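PDB 2VI7: acetyltransferase PA1377 from Pseudomonas aeruginosa, which probably catalyses acetyl transfer from acetyl-coenzyme A to an amino group, as a putative N-acetyltransferase of the GNAT (GCN5-related) family. Local coordinates for residues F143-M149 / D161-R167; I89-V93 / E124-Y128; G20-Y25 / V69-A73; L59-A63 / L106-L110. All coordinates share one frame; numbering follows the deposited sequence.

Contact 1 (F143-M149 / D161-R167). With SO4 (sulfate ion), chain E.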
# COMPACT_ATOMS: atom_id res chain seq x y z
N PHE A 143 0.72 2.00 -18.91
CA PHE A 143 0.92 2.61 -17.60
C PHE A 143 1.50 4.00 -17.77
O PHE A 143 2.36 4.24 -18.62
CB PHE A 143 1.88 1.79 -16.72
CG PHE A 143 1.29 0.52 -16.19
CD1 PHE A 143 1.24 -0.62 -16.97
CD2 PHE A 143 0.79 0.47 -14.89
CE1 PHE A 143 0.70 -1.81 -16.48
CE2 PHE A 143 0.25 -0.72 -14.38
CZ PHE A 143 0.21 -1.87 -15.18
N GLU A 144 1.02 4.93 -16.96
CA GLU A 144 1.51 6.28 -17.01
C GLU A 144 2.02 6.63 -15.63
O GLU A 144 1.50 6.14 -14.64
CB GLU A 144 0.40 7.25 -17.39
CG GLU A 144 -0.13 7.09 -18.79
CD GLU A 144 -1.25 8.08 -19.07
OE1 GLU A 144 -0.98 9.31 -19.08
OE2 GLU A 144 -2.40 7.63 -19.26
N THR A 145 3.04 7.47 -15.57
CA THR A 145 3.62 7.90 -14.31
C THR A 145 2.65 8.84 -13.61
O THR A 145 2.19 9.82 -14.20
CB THR A 145 4.96 8.62 -14.52
OG1 THR A 145 5.91 7.72 -15.08
CG2 THR A 145 5.49 9.16 -13.19
N GLU A 146 2.35 8.54 -12.35
CA GLU A 146 1.45 9.35 -11.56
C GLU A 146 2.19 10.12 -10.48
O GLU A 146 1.67 11.09 -9.93
CB GLU A 146 0.37 8.48 -10.93
CG GLU A 146 -0.75 8.10 -11.88
CD GLU A 146 -1.92 7.45 -11.18
OE1 GLU A 146 -3.04 7.51 -11.72
OE2 GLU A 146 -1.71 6.88 -10.09
N GLY A 147 3.40 9.68 -10.17
CA GLY A 147 4.16 10.36 -9.15
C GLY A 147 5.54 9.79 -8.99
O GLY A 147 5.83 8.71 -9.51
N GLU A 148 6.39 10.52 -8.27
CA GLU A 148 7.76 10.11 -8.00
C GLU A 148 7.94 10.13 -6.49
O GLU A 148 7.79 11.18 -5.85
CB GLU A 148 8.74 11.07 -8.67
CG GLU A 148 10.20 10.69 -8.48
CD GLU A 148 11.13 11.43 -9.41
OE1 GLU A 148 12.34 11.14 -9.40
OE2 GLU A 148 10.64 12.31 -10.17
N MET A 149 8.26 8.98 -5.92
CA MET A 149 8.42 8.83 -4.48
C MET A 149 9.88 8.71 -4.04
O MET A 149 10.55 7.72 -4.33
CB MET A 149 7.59 7.64 -4.04
CG MET A 149 6.28 7.58 -4.80
SD MET A 149 4.98 6.70 -3.97
CE MET A 149 5.11 5.11 -4.74
N ASP A 161 14.60 6.15 -5.41
CA ASP A 161 13.26 6.63 -5.71
C ASP A 161 12.55 5.69 -6.66
O ASP A 161 13.17 4.84 -7.29
CB ASP A 161 13.32 8.03 -6.33
CG ASP A 161 14.24 8.99 -5.58
OD1 ASP A 161 14.25 8.95 -4.33
OD2 ASP A 161 14.93 9.79 -6.24
N VAL A 162 11.23 5.83 -6.75
CA VAL A 162 10.44 5.02 -7.66
C VAL A 162 9.40 5.90 -8.30
O VAL A 162 9.08 6.98 -7.81
CB VAL A 162 9.67 3.86 -6.95
CG1 VAL A 162 10.61 2.98 -6.17
CG2 VAL A 162 8.56 4.43 -6.06
N TYR A 163 8.90 5.44 -9.44
CA TYR A 163 7.83 6.12 -10.13
C TYR A 163 6.58 5.32 -9.76
O TYR A 163 6.59 4.09 -9.78
CB TYR A 163 8.03 6.08 -11.64
CG TYR A 163 9.04 7.07 -12.15
CD1 TYR A 163 10.03 6.69 -13.05
CD2 TYR A 163 9.01 8.39 -11.73
CE1 TYR A 163 10.96 7.62 -13.52
CE2 TYR A 163 9.94 9.32 -12.19
CZ TYR A 163 10.91 8.93 -13.08
OH TYR A 163 11.84 9.86 -13.51
N SER A 164 5.53 6.02 -9.37
CA SER A 164 4.27 5.39 -9.03
C SER A 164 3.48 5.45 -10.34
O SER A 164 3.19 6.54 -10.82
CB SER A 164 3.56 6.18 -7.94
OG SER A 164 2.39 5.50 -7.53
N MET A 165 3.15 4.30 -10.91
CA MET A 165 2.41 4.27 -12.17
C MET A 165 1.05 3.60 -12.07
O MET A 165 0.79 2.80 -11.19
CB MET A 165 3.23 3.58 -13.25
CG MET A 165 4.59 4.22 -13.49
SD MET A 165 5.50 3.32 -14.74
CE MET A 165 4.97 4.20 -16.21
N ALA A 166 0.17 3.95 -13.00
CA ALA A 166 -1.16 3.39 -13.03
C ALA A 166 -1.62 3.27 -14.47
O ALA A 166 -1.26 4.08 -15.31
CB ALA A 166 -2.13 4.28 -12.24
N ARG A 167 -2.40 2.23 -14.74
CA ARG A 167 -2.96 2.00 -16.06
C ARG A 167 -4.47 2.01 -15.88
O ARG A 167 -5.01 1.19 -15.15
CB ARG A 167 -2.49 0.65 -16.58
CG ARG A 167 -3.16 0.17 -17.85
CD ARG A 167 -2.56 -1.17 -18.20
NE ARG A 167 -3.11 -1.85 -19.38
CZ ARG A 167 -4.25 -2.53 -19.41
NH1 ARG A 167 -5.02 -2.65 -18.33
NH2 ARG A 167 -4.59 -3.16 -20.52
S SO4 E . 4.74 8.73 -18.58
O1 SO4 E . 5.37 7.62 -17.85
O2 SO4 E . 3.41 9.03 -18.00
O3 SO4 E . 5.59 9.95 -18.48
O4 SO4 E . 4.58 8.30 -19.97
O HOH W 1 -3.26 6.16 -16.61
O HOH W 2 0.35 5.31 -9.05
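Phe-143 receives the aliphatic stem of Arg-167 on one ring face: CB of Arg-167 lies 3.6 Å from the ring centroid, almost on the normal, in a CH-pi contact. The extended arginine chain carries CD on over the CD1-CE1 side, and the guanidinium passes the ring to a salt bridge with Asp-115. Glu-144 exchanges two backbone hydrogen bonds with Ala-166, and a water joins its OE2 to O of Ala-166. Thr-145 and Met-165 form a non-hydrogen-bonded pair; N and OG1 of Thr-145 instead bind a sulfate ion, probably from the crystallisation liquor, OG1 donating to O1 over 2.8 Å, and Arg-139 holds the same anion. Here the antiparallel pairing slips by one residue in a classic beta bulge, Glu-146 and Gly-147 both facing Ser-164. N of Glu-146 reaches O of Ser-164 at 2.7 Å, while N of Gly-147 adds a weak bond to that oxygen. The Glu-146 carboxylate rests on CB of Ala-166 and is salt-bridged to Arg-122; a water links OE2 to OG of Ser-164, and OE1 accepts a hydrogen bond from N of Arg-150 of the second subunit. O of Gly-147 meets the edge of the Tyr-163 ring in plane. Glu-148 runs abreast of Tyr-163, with carboxylate and ring planes 62° apart. Met-149 bends at chi3 (-97°), bringing CE within 3.8 Å of CG2 of Val-162 and against CB of Ser-164.

Contact 2 (I89-V93 / E124-Y128)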
# COMPACT_ATOMS: atom_id res chain seq x y z
N ILE A 89 0.30 -4.66 -8.90
CA ILE A 89 1.27 -5.65 -9.32
C ILE A 89 2.61 -5.33 -8.64
O ILE A 89 3.67 -5.75 -9.09
CB ILE A 89 1.45 -5.70 -10.88
CG1 ILE A 89 2.03 -4.38 -11.39
CG2 ILE A 89 0.12 -6.00 -11.55
CD1 ILE A 89 2.43 -4.43 -12.86
N GLY A 90 2.54 -4.57 -7.54
CA GLY A 90 3.71 -4.20 -6.77
C GLY A 90 4.83 -3.53 -7.54
O GLY A 90 4.58 -2.58 -8.28
N MET A 91 6.06 -4.01 -7.36
CA MET A 91 7.22 -3.45 -8.06
C MET A 91 7.25 -4.01 -9.48
O MET A 91 8.19 -3.80 -10.25
CB MET A 91 8.52 -3.81 -7.33
CG MET A 91 8.75 -3.06 -6.03
SD MET A 91 9.27 -1.34 -6.25
CE MET A 91 10.44 -1.47 -7.58
N GLY A 92 6.19 -4.74 -9.80
CA GLY A 92 6.05 -5.31 -11.12
C GLY A 92 6.59 -6.70 -11.40
O GLY A 92 6.54 -7.62 -10.58
N VAL A 93 7.14 -6.80 -12.60
CA VAL A 93 7.69 -8.02 -13.16
C VAL A 93 9.13 -8.35 -12.68
O VAL A 93 10.03 -7.52 -12.76
CB VAL A 93 7.60 -7.88 -14.71
CG1 VAL A 93 8.95 -7.81 -15.34
CG2 VAL A 93 6.79 -8.97 -15.30
N GLU A 124 -2.13 -0.67 -10.53
CA GLU A 124 -1.04 0.13 -9.98
C GLU A 124 0.28 -0.61 -9.82
O GLU A 124 0.32 -1.82 -9.60
CB GLU A 124 -1.48 0.67 -8.63
CG GLU A 124 -2.95 1.07 -8.60
CD GLU A 124 -3.50 1.18 -7.19
OE1 GLU A 124 -3.11 0.36 -6.33
OE2 GLU A 124 -4.35 2.07 -6.95
N LEU A 125 1.38 0.14 -9.94
CA LEU A 125 2.71 -0.43 -9.79
C LEU A 125 3.70 0.66 -9.42
O LEU A 125 3.39 1.84 -9.50
CB LEU A 125 3.16 -1.11 -11.09
CG LEU A 125 3.52 -0.26 -12.33
CD1 LEU A 125 4.81 0.50 -12.11
CD2 LEU A 125 3.67 -1.18 -13.53
N THR A 126 4.89 0.25 -9.00
CA THR A 126 5.95 1.20 -8.67
C THR A 126 7.16 0.60 -9.35
O THR A 126 7.25 -0.61 -9.49
CB THR A 126 6.22 1.31 -7.13
OG1 THR A 126 6.54 0.02 -6.60
CG2 THR A 126 5.01 1.90 -6.40
N VAL A 127 8.06 1.45 -9.80
CA VAL A 127 9.26 0.99 -10.48
C VAL A 127 10.38 1.98 -10.17
O VAL A 127 10.16 3.19 -10.07
CB VAL A 127 9.01 0.86 -12.04
CG1 VAL A 127 8.41 2.13 -12.59
CG2 VAL A 127 10.29 0.64 -12.78
N TYR A 128 11.60 1.48 -9.99
CA TYR A 128 12.73 2.35 -9.69
C TYR A 128 12.95 3.34 -10.82
O TYR A 128 12.98 2.94 -11.98
CB TYR A 128 13.96 1.49 -9.45
CG TYR A 128 13.83 0.68 -8.18
CD1 TYR A 128 14.01 -0.70 -8.17
CD2 TYR A 128 13.49 1.31 -6.97
CE1 TYR A 128 13.87 -1.44 -6.98
CE2 TYR A 128 13.34 0.57 -5.79
CZ TYR A 128 13.53 -0.80 -5.80
OH TYR A 128 13.39 -1.53 -4.64
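Bends at chi2 (-75°) and chi3 (-42°) curl the side chain of Met-91, whose CB points away from strand 124-128, back toward that strand and bring its methyl over Tyr-128. CE lies 3.6 Å from the centroid of the Tyr-128 ring, above one face and offset toward the rim. SD stands farther above the same ring, a Met-aromatic contact, and comes within 3.1 Å of OG1 of Thr-126. At the other end, Ile-89 and Leu-125 run abreast, packed tightly at 3.5 Å between CG1 of Ile-89 and CB of Leu-125. Two backbone bonds join the segments: N of Ile-89 donates to O of Glu-124, and N of Thr-126 to O of Gly-90, each at 2.9 Å. Both involve the first half of a type II' beta turn, Ile-89 to Gly-92, that interrupts strand 86-95. Such a break beside the parallel neighbour, within a beta-alpha-beta unit, fits the GNAT arrangement in which these two strands part to admit acetyl-coenzyme A. Beyond Gly-90, O of Thr-126 comes within 3.4 Å of O of Met-91, two acceptors that cannot bond each other. With strand bonding lapsed, this end is held by weak, largely non-directional contacts of the Met-91 sulfur and methyl.

Contact 3 (G20-Y25 / V69-A73)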
# COMPACT_ATOMS: atom_id res chain seq x y z
N GLY A 20 11.84 -23.30 -7.48
CA GLY A 20 12.30 -22.48 -8.58
C GLY A 20 12.09 -20.99 -8.36
O GLY A 20 12.93 -20.18 -8.77
N LEU A 21 10.98 -20.63 -7.73
CA LEU A 21 10.69 -19.23 -7.46
C LEU A 21 11.70 -18.65 -6.46
O LEU A 21 12.14 -17.51 -6.59
CB LEU A 21 9.27 -19.07 -6.90
CG LEU A 21 8.95 -17.60 -6.60
CD1 LEU A 21 8.84 -16.84 -7.91
CD2 LEU A 21 7.67 -17.49 -5.82
N THR A 22 12.04 -19.46 -5.45
CA THR A 22 12.99 -19.07 -4.43
C THR A 22 14.35 -18.79 -5.07
O THR A 22 15.02 -17.82 -4.73
CB THR A 22 13.14 -20.19 -3.40
OG1 THR A 22 11.88 -20.40 -2.76
CG2 THR A 22 14.12 -19.80 -2.35
N ALA A 23 14.74 -19.65 -6.00
CA ALA A 23 16.00 -19.49 -6.70
C ALA A 23 15.98 -18.20 -7.51
O ALA A 23 16.99 -17.50 -7.61
CB ALA A 23 16.24 -20.68 -7.63
N LEU A 24 14.83 -17.90 -8.10
CA LEU A 24 14.68 -16.69 -8.91
C LEU A 24 15.08 -15.45 -8.12
O LEU A 24 15.89 -14.64 -8.56
CB LEU A 24 13.22 -16.54 -9.38
CG LEU A 24 12.90 -15.24 -10.13
CD1 LEU A 24 13.63 -15.25 -11.48
CD2 LEU A 24 11.39 -15.10 -10.31
N TYR A 25 14.51 -15.31 -6.93
CA TYR A 25 14.78 -14.17 -6.07
C TYR A 25 16.15 -14.21 -5.41
O TYR A 25 16.62 -13.19 -4.88
CB TYR A 25 13.67 -14.07 -5.02
CG TYR A 25 12.33 -13.70 -5.61
CD1 TYR A 25 11.14 -14.19 -5.08
CD2 TYR A 25 12.26 -12.84 -6.71
CE1 TYR A 25 9.90 -13.84 -5.64
CE2 TYR A 25 11.03 -12.48 -7.27
CZ TYR A 25 9.86 -12.99 -6.73
OH TYR A 25 8.64 -12.62 -7.26
N VAL A 69 12.00 -21.83 -13.29
CA VAL A 69 11.31 -20.56 -13.07
C VAL A 69 12.24 -19.42 -13.48
O VAL A 69 13.22 -19.14 -12.78
CB VAL A 69 10.92 -20.37 -11.59
CG1 VAL A 69 10.44 -18.95 -11.36
CG2 VAL A 69 9.83 -21.37 -11.21
N ILE A 70 11.94 -18.77 -14.60
CA ILE A 70 12.76 -17.68 -15.10
C ILE A 70 12.10 -16.32 -14.91
O ILE A 70 12.65 -15.29 -15.33
CB ILE A 70 13.07 -17.85 -16.60
CG1 ILE A 70 11.76 -17.89 -17.39
CG2 ILE A 70 13.87 -19.13 -16.82
CD1 ILE A 70 11.94 -17.97 -18.90
N GLY A 71 10.93 -16.32 -14.29
CA GLY A 71 10.24 -15.06 -14.08
C GLY A 71 8.96 -15.19 -13.28
O GLY A 71 8.40 -16.27 -13.14
N SER A 72 8.49 -14.07 -12.75
CA SER A 72 7.29 -14.09 -11.95
C SER A 72 6.67 -12.70 -11.84
O SER A 72 7.35 -11.69 -12.03
CB SER A 72 7.61 -14.62 -10.57
OG SER A 72 6.44 -14.70 -9.79
N ALA A 73 5.37 -12.67 -11.55
CA ALA A 73 4.62 -11.42 -11.39
C ALA A 73 3.28 -11.75 -10.74
O ALA A 73 2.77 -12.84 -10.90
CB ALA A 73 4.41 -10.76 -12.76
O HOH W 3 5.62 -12.54 -7.77
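Val-69 presses its branched end into the start of segment 20-25, where Gly-20 offers bare backbone. With no side chain intervening, CB of Val-69 comes within 3.5 Å of O of Gly-20. The two methyls of Val-69 diverge from there: CG2 lies over the peptide between Gly-20 and Leu-21, and CG1 turns inward to CD2 of Leu-24 at 4.1 Å. CB of Leu-24 is directed toward the strand, and the two methyls of this leucine divide the work, CD1 resting on the carbonyl carbon of Ile-70 and CD2 on Gly-71 and Ser-72. It lies against a classic beta bulge, in which Ile-70 and Gly-71 both face Ala-63 of the adjoining strand. Ser-72 also turns toward the helix. Its CB is touched by CD1 of Leu-21 at 3.7 Å and by CD2 of Leu-24 at 3.8 Å, whereas OG has polar partners. With OG anti to the backbone N (chi1 -178°), the hydroxyl is placed to bond O of Leu-61, and it also accepts a hydrogen bond from a water that binds OH of Tyr-25. The short axes cross at 75°, 7.5 Å apart, so the helix lies steeply across the strand rather than along it. This is the first helix of the GNAT fold laid over the antiparallel half of the sheet, and a glycerol about 4 Å from the Tyr-25 side chain is consistent with a pocket beside it.

Contact 4 (L59-A63 / L106-L110)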
# COMPACT_ATOMS: atom_id res chain seq x y z
N LEU A 59 -3.49 -13.20 -7.83
CA LEU A 59 -3.05 -14.09 -8.88
C LEU A 59 -1.54 -13.97 -9.01
O LEU A 59 -1.02 -12.88 -9.24
CB LEU A 59 -3.69 -13.72 -10.22
CG LEU A 59 -3.03 -14.40 -11.43
CD1 LEU A 59 -3.11 -15.92 -11.29
CD2 LEU A 59 -3.71 -13.93 -12.71
N ILE A 60 -0.85 -15.09 -8.85
CA ILE A 60 0.59 -15.09 -8.98
C ILE A 60 0.96 -16.05 -10.09
O ILE A 60 0.53 -17.20 -10.12
CB ILE A 60 1.28 -15.51 -7.66
CG1 ILE A 60 0.89 -14.54 -6.54
CG2 ILE A 60 2.80 -15.49 -7.82
CD1 ILE A 60 1.25 -15.03 -5.19
N LEU A 61 1.75 -15.55 -11.04
CA LEU A 61 2.20 -16.35 -12.17
C LEU A 61 3.70 -16.53 -12.15
O LEU A 61 4.45 -15.71 -11.62
CB LEU A 61 1.81 -15.68 -13.49
CG LEU A 61 0.33 -15.57 -13.87
CD1 LEU A 61 0.24 -14.81 -15.18
CD2 LEU A 61 -0.30 -16.95 -14.00
N VAL A 62 4.14 -17.64 -12.74
CA VAL A 62 5.55 -17.94 -12.86
C VAL A 62 5.76 -18.24 -14.32
O VAL A 62 4.92 -18.90 -14.94
CB VAL A 62 5.95 -19.17 -12.03
CG1 VAL A 62 6.09 -18.78 -10.57
CG2 VAL A 62 4.91 -20.27 -12.19
N ALA A 63 6.85 -17.73 -14.88
CA ALA A 63 7.18 -17.97 -16.27
C ALA A 63 8.16 -19.12 -16.23
O ALA A 63 9.14 -19.07 -15.49
CB ALA A 63 7.82 -16.74 -16.87
N LEU A 106 4.56 -12.11 -19.08
CA LEU A 106 3.94 -12.11 -17.77
C LEU A 106 2.94 -10.96 -17.59
O LEU A 106 1.80 -11.19 -17.18
CB LEU A 106 5.01 -12.02 -16.67
CG LEU A 106 5.81 -13.26 -16.28
CD1 LEU A 106 7.03 -12.85 -15.46
CD2 LEU A 106 4.93 -14.22 -15.49
N LEU A 107 3.38 -9.74 -17.90
CA LEU A 107 2.54 -8.56 -17.73
C LEU A 107 1.31 -8.56 -18.63
O LEU A 107 0.20 -8.29 -18.17
CB LEU A 107 3.36 -7.28 -17.96
CG LEU A 107 2.65 -5.95 -17.68
CD1 LEU A 107 2.08 -5.96 -16.26
CD2 LEU A 107 3.61 -4.77 -17.87
N GLY A 108 1.51 -8.86 -19.91
CA GLY A 108 0.40 -8.90 -20.83
C GLY A 108 -0.69 -9.83 -20.33
O GLY A 108 -1.88 -9.55 -20.45
N GLU A 109 -0.27 -10.95 -19.75
CA GLU A 109 -1.21 -11.95 -19.25
C GLU A 109 -1.92 -11.52 -17.96
O GLU A 109 -3.08 -11.85 -17.77
CB GLU A 109 -0.48 -13.27 -19.02
CG GLU A 109 -1.41 -14.46 -18.81
CD GLU A 109 -1.85 -15.09 -20.12
OE1 GLU A 109 -1.58 -14.50 -21.19
OE2 GLU A 109 -2.47 -16.18 -20.07
N LEU A 110 -1.23 -10.80 -17.08
CA LEU A 110 -1.86 -10.33 -15.85
C LEU A 110 -2.90 -9.28 -16.20
O LEU A 110 -3.95 -9.19 -15.55
CB LEU A 110 -0.83 -9.70 -14.90
CG LEU A 110 0.21 -10.56 -14.18
CD1 LEU A 110 1.03 -9.67 -13.28
CD2 LEU A 110 -0.46 -11.63 -13.35
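Leu-61 and Leu-110 run antiparallel alongside one another, the strand residue reaching toward the helix and the helix residue toward the strand. They meet through methyls, CD1 of Leu-61 lying 3.7 Å from CD2 of Leu-110. That same CD2 also touches CD2 of Leu-59 at 4.0 Å, so one branch of Leu-110 spans two residues that share a face of the strand. Leu-106, one helical turn earlier, does the equivalent for the other end: with CG beside the backbone N (chi1 -78°), its CD2 touches both CB of Leu-61 and the backbone N of Ala-63. CB of Ala-63 packs against CG of Leu-106 at 4.1 Å. Glu-109 lies perpendicular to Leu-61 and contributes its aliphatic part, CG touching CD1 of Leu-61. Helix and strand run nearly antiparallel, 150° between the short axes and 9.8 Å apart. Helix 102-117 thus covers strand 58-65 on the face from which Leu-59, Leu-61 and Ala-63 project, and Leu-110 reaches on to Ala-73 and Leu-75 of strand 68-77. Across this interface the cohesion is essentially dispersion and exclusion of water; the strand's backbone polar groups are engaged in the sheet by strands 8-12 and 68-77.

All four contacts belong to one mixed sheet. Contacts 3 and 4 are buried and mainly apolar, contact 3 with a water-bridged pair of hydroxyls; they engage neighbouring strands, 68-77 and 58-65, with helix 18-25 packing on the face of Ser-72 and helix 102-117 on that of Ala-73. Contact 4 also touches contact 2, whose strands flank that second helix in a beta-alpha-beta unit. Contact 2 is the most central, its centre about 6 Å from that of the chain, and mixes sparse strand pairing with sulfur contacts. Contact 1, joined to it by strand bonds, is peripheral: a bulged pair with charged side chains and sulfate. Both reach the second subunit, contact 1 bonding it through Glu-146 and Glu-148.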